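Local structure of DinB-like domain-containing protein (Enterococcus faecalis, 3CEX) at residues 119-122 / 123-127; 140-144 / 145-149; 161-164 / 165-168. The protein is of unknown function but carries a DinB-like domain, a helical-bundle fold used in related proteins as a scaffold for metal-dependent chemistry. All coordinates share one frame; numbering follows the deposited sequence.

Contact 1 of 3, residues 119-122 / 123-127; sequences KSYL and DQIKE
Y121 and I125 meet near the C-terminal end of helix 104-124, one of the long helices of the DinB-like bundle, as the chain leaves for a loop. Y121 O accepts two backbone bonds, from I125 N at 2.8 Å and from Q124 N, which lies 3.0 Å from Y121 O and above the carbonyl plane. Two residues earlier, D123 N donates to K119 O (2.9 Å). The D123 carboxylate gains nothing from this, because OD2 and K119 O are both acceptors, although they lie close together. K119 turns its amine to D15 in a salt bridge. L122 O is engaged twice, by a water that also donates to I125 O and by the hydroxyl of T7. S120 OG lies 2.9 Å from Q124 OE1 in a weak, unsettled bond, since the S120 hydroxyl proton has a second acceptor within reach. On the bundle side, the Y121 hydroxyl is hydrogen-bonded to R144 NH1, and its ring packs on I59 and L62 of helix 44-62. With I125 CG1 anti to the backbone N (chi1 -162°), the branch reaches obliquely past the phenol, CD1 ending 3.3 Å from Y121 OH and 3.7 Å from CZ.

Contact 2 of 3, residues 140-144 / 145-149; sequences PPVTR and QVRLV
The guanidinium of R147 is met obliquely by V142, whose CG1 lies 3.6 Å from R147 NH2. R147 reaches this place by curling: its chain bends at chi2 (69°) and again at chi3, which brings the guanidinium back toward V142. The same side chain also rests on I134 of strand 133-135 and Q58 of helix 44-62. The R144 guanidinium is held through all three nitrogens: besides the bond from NH1 to Y121, NE donates to Q129 O and NH2 forms a salt bridge with D132. Its rotation is thereby fixed. The Q145 amide reaches across the dimer interface, NE2 donating to E12 of the second subunit.

Here a two-stranded antiparallel hairpin runs directly into helix 144-170: V142 pairs by its backbone with I134 and D135, and T143 is the N-cap. T143 OG1 sits between the backbone N and the carbonyl carbon (chi1 59°), which aims it at the first turn, where it accepts from V146 N at 3.2 Å in a nearly straight bond (165°). T143 OG1 also touches V146 CG2 at 3.4 Å. From the cap residue on, regular helix bonds run: R147 N to T143 O at 3.2 Å and L148 N to R144 O at 2.9 Å. T143 N, by contrast, is buried without a partner. V142 CG1 also packs on V146 CG1 at 4.1 Å, the two side chains crossing at about a right angle. L148 CG lies against R144 O at 3.3 Å, and the L148 side chain also packs on I59 and L62 of helix 44-62.

Contact 3 of 3, residues 161-164 / 165-168; sequences QAVY and TRRL. With ACY (acetic acid), chain C.
V163 CG1 lies over one face of the R167 guanidinium, 3.5 Å from R167 NE, a buried nitrogen with no partner. Y164 crosses R167 obliquely, CE1 lying 3.6 Å from R167 NH1 with ring and guanidinium 35° apart. R167 and its neighbour R166 close on one acetic acid molecule, probably present as acetate and from the crystallisation liquor. R166 holds it in a two-pronged bond, NH1 to OXT at 2.9 Å and NH2 to the ligand's O at 3.2 Å. R167 NH2 adds a second grip on OXT at 2.8 Å, with that oxygen in the plane of the guanidinium edge. These side chains sit on the last turns of helix 144-170, where the i to i+4 spacing brings V163 alongside R167; the backbone bond R167 N to V163 O (3.0 Å) belongs to that helical turn. R167, extended from CG to NE, runs beside V163 in the same direction. One face of the R166 guanidinium looks onto V163 O, 4.1 Å above its plane. R166 also bonds T24 and forms a salt bridge with the terminal carboxylate of K172, and R167 NH1 donates to L40 O of the second subunit. The Y164 hydroxyl bonds to K42 N of that same neighbouring subunit.

Overall arrangement
Contacts 1 and 2 lie on the same side of the chain's centre, 15 Å apart between centres, and touch directly: I125 CD1 packs on R144 CD at 3.5 Å, and L148 CD2 meets both Y121 CD2 and L122 CD2 at 4.1 Å. They thus join the end of helix 104-124 to the start of helix 144-170. Contact 3 sits near the far end of that second helix, its centre 29 Å from that of contact 2 and 32 Å from that of contact 1; nearest atoms are about 14 and 18 Å away. The acetic acid belongs to contact 3, far from the other two. Each contact also reaches the second subunit, contact 1 through E127.

Contact 1 of 3, residues 119-122 / 123-127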
ATOM      1  N   LYS A 119      -2.625  12.216  11.188  1.00 30.86           N
ATOM      2  CA  LYS A 119      -3.574  11.627  12.140  1.00 32.09           C
ATOM      3  C   LYS A 119      -4.367  12.683  12.894  1.00 32.31           C
ATOM      4  O   LYS A 119      -5.539  12.466  13.214  1.00 33.28           O
ATOM      5  CB  LYS A 119      -2.849  10.721  13.127  1.00 32.95           C
ATOM      6  CG  LYS A 119      -2.304   9.452  12.488  1.00 34.96           C
ATOM      7  CD  LYS A 119      -1.358   8.695  13.454  1.00 35.62           C
ATOM      8  CE  LYS A 119      -2.043   7.594  14.138  1.00 38.42           C
ATOM      9  NZ  LYS A 119      -1.155   6.905  15.150  1.00 40.62           N
ATOM     10  N   SER A 120      -3.718  13.804  13.204  1.00 31.61           N
ATOM     11  CA  SER A 120      -4.370  14.947  13.798  1.00 32.14           C
ATOM     12  C   SER A 120      -5.444  15.500  12.875  1.00 31.04           C
ATOM     13  O   SER A 120      -6.538  15.761  13.319  1.00 30.13           O
ATOM     14  CB  SER A 120      -3.365  16.054  14.106  1.00 32.32           C
ATOM     15  OG  SER A 120      -4.031  17.204  14.618  1.00 36.45           O
ATOM     16  N   TYR A 121      -5.133  15.635  11.594  1.00 30.44           N
ATOM     17  CA  TYR A 121      -6.113  16.144  10.645  1.00 30.25           C
ATOM     18  C   TYR A 121      -7.299  15.178  10.567  1.00 29.95           C
ATOM     19  O   TYR A 121      -8.462  15.607  10.646  1.00 28.59           O
ATOM     20  CB  TYR A 121      -5.498  16.382   9.252  1.00 30.25           C
ATOM     21  CG  TYR A 121      -6.461  17.058   8.290  1.00 30.58           C
ATOM     22  CD1 TYR A 121      -6.608  18.437   8.276  1.00 32.04           C
ATOM     23  CD2 TYR A 121      -7.231  16.322   7.414  1.00 32.43           C
ATOM     24  CE1 TYR A 121      -7.511  19.059   7.410  1.00 31.96           C
ATOM     25  CE2 TYR A 121      -8.137  16.940   6.545  1.00 30.56           C
ATOM     26  CZ  TYR A 121      -8.264  18.295   6.557  1.00 31.53           C
ATOM     27  OH  TYR A 121      -9.170  18.879   5.722  1.00 32.58           O
ATOM     28  N   LEU A 122      -6.999  13.885  10.451  1.00 29.44           N
ATOM     29  CA  LEU A 122      -8.026  12.859  10.320  1.00 30.62           C
ATOM     30  C   LEU A 122      -8.951  12.847  11.533  1.00 31.51           C
ATOM     31  O   LEU A 122     -10.150  12.603  11.414  1.00 30.67           O
ATOM     32  CB  LEU A 122      -7.415  11.452  10.129  1.00 29.72           C
ATOM     33  CG  LEU A 122      -6.882  11.183   8.712  1.00 31.41           C
ATOM     34  CD1 LEU A 122      -6.239   9.813   8.632  1.00 32.28           C
ATOM     35  CD2 LEU A 122      -7.982  11.291   7.714  1.00 31.55           C
ATOM     36  N   ASP A 123      -8.370  13.067  12.699  1.00 33.48           N
ATOM     37  CA  ASP A 123      -9.135  13.069  13.940  1.00 36.25           C
ATOM     38  C   ASP A 123     -10.025  14.296  14.096  1.00 36.33           C
ATOM     39  O   ASP A 123     -10.967  14.277  14.897  1.00 37.15           O
ATOM     40  CB  ASP A 123      -8.181  12.971  15.119  1.00 37.04           C
ATOM     41  CG  ASP A 123      -7.583  11.587  15.267  1.00 43.47           C
ATOM     42  OD1 ASP A 123      -8.255  10.606  14.825  1.00 50.27           O
ATOM     43  OD2 ASP A 123      -6.434  11.473  15.811  1.00 49.42           O
ATOM     44  N   GLN A 124      -9.719  15.366  13.366  1.00 36.76           N
ATOM     45  CA  GLN A 124     -10.452  16.625  13.522  1.00 37.92           C
ATOM     46  C   GLN A 124     -11.364  16.962  12.341  1.00 37.36           C
ATOM     47  O   GLN A 124     -12.271  17.773  12.482  1.00 36.92           O
ATOM     48  CB  GLN A 124      -9.485  17.774  13.821  1.00 38.25           C
ATOM     49  CG  GLN A 124      -8.743  17.583  15.146  1.00 40.33           C
ATOM     50  CD  GLN A 124      -7.710  18.668  15.412  1.00 41.27           C
ATOM     51  OE1 GLN A 124      -6.510  18.386  15.514  1.00 46.78           O
ATOM     52  NE2 GLN A 124      -8.166  19.911  15.531  1.00 44.13           N
ATOM     53  N   ILE A 125     -11.154  16.331  11.192  1.00 37.46           N
ATOM     54  CA  ILE A 125     -12.028  16.568  10.057  1.00 37.67           C
ATOM     55  C   ILE A 125     -13.459  16.135  10.427  1.00 37.77           C
ATOM     56  O   ILE A 125     -13.646  15.073  11.014  1.00 37.28           O
ATOM     57  CB  ILE A 125     -11.516  15.846   8.782  1.00 38.28           C
ATOM     58  CG1 ILE A 125     -12.161  16.435   7.519  1.00 39.92           C
ATOM     59  CG2 ILE A 125     -11.748  14.373   8.865  1.00 35.47           C
ATOM     60  CD1 ILE A 125     -11.901  17.942   7.342  1.00 42.72           C
ATOM     61  N   LYS A 126     -14.445  16.987  10.122  1.00 37.83           N
ATOM     62  CA  LYS A 126     -15.871  16.653  10.254  1.00 38.46           C
ATOM     63  C   LYS A 126     -16.368  15.951   9.003  1.00 38.51           C
ATOM     64  O   LYS A 126     -15.916  16.228   7.889  1.00 37.64           O
ATOM     65  CB  LYS A 126     -16.719  17.910  10.556  1.00 38.90           C
ATOM     66  CG  LYS A 126     -16.712  18.276  12.040  1.00 39.59           C
ATOM     67  CD  LYS A 126     -17.012  19.752  12.309  1.00 41.48           C
ATOM     68  CE  LYS A 126     -15.740  20.635  12.310  1.00 45.15           C
ATOM     69  NZ  LYS A 126     -14.506  19.955  12.904  1.00 47.07           N
ATOM     70  N   GLU A 127     -17.283  15.019   9.206  1.00 38.34           N
ATOM     71  CA  GLU A 127     -17.738  14.137   8.154  1.00 39.59           C
ATOM     72  C   GLU A 127     -18.415  14.912   7.009  1.00 39.31           C
ATOM     73  O   GLU A 127     -18.373  14.499   5.858  1.00 39.33           O
ATOM     74  CB  GLU A 127     -18.685  13.121   8.782  1.00 39.54           C
ATOM     75  CG  GLU A 127     -19.153  11.991   7.886  1.00 42.19           C
ATOM     76  CD  GLU A 127     -20.415  11.333   8.435  1.00 42.69           C
ATOM     77  OE1 GLU A 127     -21.414  11.210   7.667  1.00 44.99           O
ATOM     78  OE2 GLU A 127     -20.400  10.975   9.647  1.00 46.49           O
TER
HETATM   79  O   HOH W   1     -12.877  12.919  12.134  1.00 42.56           O

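Contact 2 of 3, residues 140-144 / 145-149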
ATOM      1  N   PRO A 140     -14.015  13.484 -12.358  1.00 42.31           N
ATOM      2  CA  PRO A 140     -14.929  14.354 -11.628  1.00 40.96           C
ATOM      3  C   PRO A 140     -14.060  15.220 -10.722  1.00 40.12           C
ATOM      4  O   PRO A 140     -12.858  14.935 -10.583  1.00 39.52           O
ATOM      5  CB  PRO A 140     -15.778  13.369 -10.820  1.00 41.30           C
ATOM      6  CG  PRO A 140     -14.862  12.257 -10.517  1.00 41.80           C
ATOM      7  CD  PRO A 140     -13.857  12.184 -11.687  1.00 42.57           C
ATOM      8  N   PRO A 141     -14.648  16.260 -10.110  1.00 39.13           N
ATOM      9  CA  PRO A 141     -13.878  17.113  -9.209  1.00 38.06           C
ATOM     10  C   PRO A 141     -13.180  16.330  -8.097  1.00 36.41           C
ATOM     11  O   PRO A 141     -13.633  15.246  -7.683  1.00 36.06           O
ATOM     12  CB  PRO A 141     -14.934  18.033  -8.611  1.00 37.86           C
ATOM     13  CG  PRO A 141     -16.024  18.065  -9.606  1.00 39.16           C
ATOM     14  CD  PRO A 141     -16.052  16.719 -10.243  1.00 38.87           C
ATOM     15  N   VAL A 142     -12.061  16.871  -7.635  1.00 33.26           N
ATOM     16  CA  VAL A 142     -11.384  16.301  -6.501  1.00 31.64           C
ATOM     17  C   VAL A 142     -11.994  16.885  -5.223  1.00 30.28           C
ATOM     18  O   VAL A 142     -12.056  18.107  -5.057  1.00 28.41           O
ATOM     19  CB  VAL A 142      -9.892  16.629  -6.545  1.00 31.80           C
ATOM     20  CG1 VAL A 142      -9.183  16.045  -5.323  1.00 30.04           C
ATOM     21  CG2 VAL A 142      -9.284  16.138  -7.869  1.00 32.67           C
ATOM     22  N   THR A 143     -12.415  15.998  -4.335  1.00 28.79           N
ATOM     23  CA  THR A 143     -12.960  16.354  -3.046  1.00 28.62           C
ATOM     24  C   THR A 143     -11.938  16.087  -1.965  1.00 29.02           C
ATOM     25  O   THR A 143     -10.918  15.438  -2.201  1.00 27.44           O
ATOM     26  CB  THR A 143     -14.157  15.458  -2.734  1.00 29.22           C
ATOM     27  OG1 THR A 143     -13.727  14.075  -2.734  1.00 28.48           O
ATOM     28  CG2 THR A 143     -15.298  15.666  -3.758  1.00 28.18           C
ATOM     29  N   ARG A 144     -12.232  16.555  -0.756  1.00 29.42           N
ATOM     30  CA  ARG A 144     -11.365  16.313   0.381  1.00 30.10           C
ATOM     31  C   ARG A 144     -11.125  14.795   0.542  1.00 30.25           C
ATOM     32  O   ARG A 144     -10.006  14.349   0.805  1.00 28.83           O
ATOM     33  CB  ARG A 144     -12.000  16.895   1.630  1.00 30.20           C
ATOM     34  CG  ARG A 144     -11.096  17.083   2.808  1.00 30.98           C
ATOM     35  CD  ARG A 144     -11.812  17.904   3.884  1.00 32.59           C
ATOM     36  NE  ARG A 144     -12.353  19.151   3.355  1.00 32.19           N
ATOM     37  CZ  ARG A 144     -11.672  20.281   3.225  1.00 34.05           C
ATOM     38  NH1 ARG A 144     -10.409  20.375   3.601  1.00 37.83           N
ATOM     39  NH2 ARG A 144     -12.266  21.335   2.730  1.00 36.07           N
ATOM     40  N   GLN A 145     -12.202  14.036   0.372  1.00 30.67           N
ATOM     41  CA  GLN A 145     -12.203  12.607   0.586  1.00 31.89           C
ATOM     42  C   GLN A 145     -11.251  11.901  -0.366  1.00 30.73           C
ATOM     43  O   GLN A 145     -10.450  11.068   0.067  1.00 31.11           O
ATOM     44  CB  GLN A 145     -13.616  12.071   0.395  1.00 31.57           C
ATOM     45  CG  GLN A 145     -13.725  10.586   0.636  1.00 35.57           C
ATOM     46  CD  GLN A 145     -15.145  10.178   0.954  1.00 36.08           C
ATOM     47  OE1 GLN A 145     -15.804  10.829   1.770  1.00 42.52           O
ATOM     48  NE2 GLN A 145     -15.618   9.089   0.339  1.00 40.71           N
ATOM     49  N   VAL A 146     -11.314  12.279  -1.645  1.00 30.69           N
ATOM     50  CA  VAL A 146     -10.445  11.713  -2.684  1.00 30.75           C
ATOM     51  C   VAL A 146      -8.969  11.982  -2.349  1.00 30.99           C
ATOM     52  O   VAL A 146      -8.106  11.104  -2.448  1.00 29.72           O
ATOM     53  CB  VAL A 146     -10.850  12.254  -4.078  1.00 31.28           C
ATOM     54  CG1 VAL A 146      -9.761  11.988  -5.117  1.00 30.48           C
ATOM     55  CG2 VAL A 146     -12.177  11.608  -4.532  1.00 31.20           C
ATOM     56  N   ARG A 147      -8.688  13.189  -1.864  1.00 30.87           N
ATOM     57  CA  ARG A 147      -7.319  13.576  -1.566  1.00 30.55           C
ATOM     58  C   ARG A 147      -6.788  12.791  -0.361  1.00 29.82           C
ATOM     59  O   ARG A 147      -5.641  12.336  -0.378  1.00 30.09           O
ATOM     60  CB  ARG A 147      -7.293  15.072  -1.348  1.00 31.94           C
ATOM     61  CG  ARG A 147      -6.051  15.679  -0.897  1.00 35.84           C
ATOM     62  CD  ARG A 147      -4.956  15.649  -1.942  1.00 41.32           C
ATOM     63  NE  ARG A 147      -5.345  15.785  -3.347  1.00 43.54           N
ATOM     64  CZ  ARG A 147      -5.376  16.919  -4.046  1.00 43.16           C
ATOM     65  NH1 ARG A 147      -5.142  18.089  -3.489  1.00 46.57           N
ATOM     66  NH2 ARG A 147      -5.673  16.873  -5.331  1.00 44.11           N
ATOM     67  N   LEU A 148      -7.623  12.630   0.663  1.00 29.97           N
ATOM     68  CA  LEU A 148      -7.293  11.824   1.831  1.00 29.93           C
ATOM     69  C   LEU A 148      -7.041  10.358   1.495  1.00 29.36           C
ATOM     70  O   LEU A 148      -6.113   9.771   2.013  1.00 29.40           O
ATOM     71  CB  LEU A 148      -8.395  11.921   2.894  1.00 29.92           C
ATOM     72  CG  LEU A 148      -8.481  13.297   3.596  1.00 31.15           C
ATOM     73  CD1 LEU A 148      -9.721  13.428   4.502  1.00 31.86           C
ATOM     74  CD2 LEU A 148      -7.169  13.575   4.382  1.00 29.65           C
ATOM     75  N   VAL A 149      -7.879   9.768   0.660  1.00 29.60           N
ATOM     76  CA  VAL A 149      -7.683   8.384   0.232  1.00 29.78           C
ATOM     77  C   VAL A 149      -6.374   8.233  -0.582  1.00 30.05           C
ATOM     78  O   VAL A 149      -5.624   7.245  -0.428  1.00 30.14           O
ATOM     79  CB  VAL A 149      -8.893   7.878  -0.569  1.00 30.23           C
ATOM     80  CG1 VAL A 149      -8.584   6.529  -1.231  1.00 29.31           C
ATOM     81  CG2 VAL A 149     -10.134   7.760   0.298  1.00 29.88           C
TER

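Contact 3 of 3, residues 161-164 / 165-168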
ATOM      1  N   GLN A 161       6.857  -0.811  -1.702  1.00 26.20           N
ATOM      2  CA  GLN A 161       8.026  -0.654  -2.597  1.00 26.35           C
ATOM      3  C   GLN A 161       9.325  -0.644  -1.808  1.00 25.50           C
ATOM      4  O   GLN A 161      10.340  -1.159  -2.256  1.00 25.11           O
ATOM      5  CB  GLN A 161       7.858   0.626  -3.460  1.00 27.24           C
ATOM      6  CG  GLN A 161       6.772   0.492  -4.506  1.00 26.06           C
ATOM      7  CD  GLN A 161       6.472   1.779  -5.281  1.00 26.94           C
ATOM      8  OE1 GLN A 161       6.951   2.853  -4.911  1.00 28.14           O
ATOM      9  NE2 GLN A 161       5.705   1.657  -6.382  1.00 22.15           N
ATOM     10  N   ALA A 162       9.319  -0.047  -0.625  1.00 25.77           N
ATOM     11  CA  ALA A 162      10.548   0.000   0.220  1.00 25.49           C
ATOM     12  C   ALA A 162      11.069  -1.378   0.583  1.00 24.56           C
ATOM     13  O   ALA A 162      12.276  -1.590   0.637  1.00 24.93           O
ATOM     14  CB  ALA A 162      10.306   0.816   1.491  1.00 24.87           C
ATOM     15  N   VAL A 163      10.160  -2.317   0.823  1.00 24.45           N
ATOM     16  CA  VAL A 163      10.542  -3.717   1.067  1.00 23.46           C
ATOM     17  C   VAL A 163      11.307  -4.318  -0.103  1.00 23.34           C
ATOM     18  O   VAL A 163      12.325  -4.986   0.083  1.00 22.05           O
ATOM     19  CB  VAL A 163       9.307  -4.559   1.337  1.00 24.35           C
ATOM     20  CG1 VAL A 163       9.663  -6.034   1.382  1.00 22.36           C
ATOM     21  CG2 VAL A 163       8.623  -4.094   2.643  1.00 22.97           C
ATOM     22  N   TYR A 164      10.817  -4.055  -1.313  1.00 23.66           N
ATOM     23  CA  TYR A 164      11.459  -4.529  -2.542  1.00 23.17           C
ATOM     24  C   TYR A 164      12.833  -3.902  -2.773  1.00 23.90           C
ATOM     25  O   TYR A 164      13.777  -4.600  -3.101  1.00 22.86           O
ATOM     26  CB  TYR A 164      10.476  -4.378  -3.739  1.00 23.56           C
ATOM     27  CG  TYR A 164       9.612  -5.614  -3.976  1.00 23.55           C
ATOM     28  CD1 TYR A 164       9.346  -6.522  -2.963  1.00 26.73           C
ATOM     29  CD2 TYR A 164       9.070  -5.884  -5.215  1.00 24.21           C
ATOM     30  CE1 TYR A 164       8.592  -7.680  -3.186  1.00 23.96           C
ATOM     31  CE2 TYR A 164       8.334  -7.028  -5.438  1.00 21.79           C
ATOM     32  CZ  TYR A 164       8.093  -7.919  -4.406  1.00 22.35           C
ATOM     33  OH  TYR A 164       7.348  -9.069  -4.617  1.00 24.49           O
ATOM     34  N   THR A 165      12.944  -2.589  -2.632  1.00 24.32           N
ATOM     35  CA  THR A 165      14.244  -1.951  -2.755  1.00 24.31           C
ATOM     36  C   THR A 165      15.235  -2.540  -1.744  1.00 24.73           C
ATOM     37  O   THR A 165      16.399  -2.774  -2.060  1.00 25.39           O
ATOM     38  CB  THR A 165      14.148  -0.461  -2.479  1.00 23.70           C
ATOM     39  OG1 THR A 165      13.399   0.164  -3.521  1.00 23.33           O
ATOM     40  CG2 THR A 165      15.570   0.159  -2.422  1.00 23.57           C
ATOM     41  N   ARG A 166      14.786  -2.744  -0.513  1.00 26.05           N
ATOM     42  CA  ARG A 166      15.622  -3.363   0.525  1.00 25.73           C
ATOM     43  C   ARG A 166      16.130  -4.716   0.066  1.00 25.75           C
ATOM     44  O   ARG A 166      17.334  -5.002   0.165  1.00 24.98           O
ATOM     45  CB  ARG A 166      14.841  -3.523   1.839  1.00 26.55           C
ATOM     46  CG  ARG A 166      15.657  -4.051   3.043  1.00 26.72           C
ATOM     47  CD  ARG A 166      14.756  -4.721   4.083  1.00 29.24           C
ATOM     48  NE  ARG A 166      14.236  -6.019   3.660  1.00 34.16           N
ATOM     49  CZ  ARG A 166      12.992  -6.472   3.877  1.00 34.76           C
ATOM     50  NH1 ARG A 166      12.659  -7.681   3.450  1.00 34.84           N
ATOM     51  NH2 ARG A 166      12.078  -5.739   4.507  1.00 37.09           N
ATOM     52  N   ARG A 167      15.231  -5.550  -0.440  1.00 25.27           N
ATOM     53  CA  ARG A 167      15.604  -6.863  -0.956  1.00 26.18           C
ATOM     54  C   ARG A 167      16.635  -6.792  -2.071  1.00 27.03           C
ATOM     55  O   ARG A 167      17.582  -7.573  -2.088  1.00 24.71           O
ATOM     56  CB  ARG A 167      14.370  -7.677  -1.383  1.00 26.58           C
ATOM     57  CG  ARG A 167      13.475  -8.059  -0.195  1.00 27.01           C
ATOM     58  CD  ARG A 167      12.159  -8.656  -0.627  1.00 27.60           C
ATOM     59  NE  ARG A 167      11.317  -9.040   0.505  1.00 29.28           N
ATOM     60  CZ  ARG A 167      10.167  -9.718   0.400  1.00 30.97           C
ATOM     61  NH1 ARG A 167       9.727 -10.144  -0.781  1.00 31.87           N
ATOM     62  NH2 ARG A 167       9.458 -10.003   1.485  1.00 31.65           N
ATOM     63  N   LEU A 168      16.471  -5.830  -2.973  1.00 27.39           N
ATOM     64  CA  LEU A 168      17.422  -5.652  -4.068  1.00 27.52           C
ATOM     65  C   LEU A 168      18.760  -5.142  -3.586  1.00 28.80           C
ATOM     66  O   LEU A 168      19.799  -5.498  -4.143  1.00 28.29           O
ATOM     67  CB  LEU A 168      16.851  -4.662  -5.097  1.00 28.12           C
ATOM     68  CG  LEU A 168      15.588  -5.099  -5.816  1.00 28.96           C
ATOM     69  CD1 LEU A 168      14.973  -3.964  -6.585  1.00 27.77           C
ATOM     70  CD2 LEU A 168      15.933  -6.278  -6.735  1.00 31.72           C
TER
HETATM   71  C   ACY C 301       9.166  -8.375   4.636  1.00 53.11           C
HETATM   72  O   ACY C 301       9.334  -7.295   5.280  1.00 52.70           O
HETATM   73  OXT ACY C 301      10.074  -8.925   3.953  1.00 51.44           O
HETATM   74  CH3 ACY C 301       7.811  -9.066   4.676  1.00 53.23           C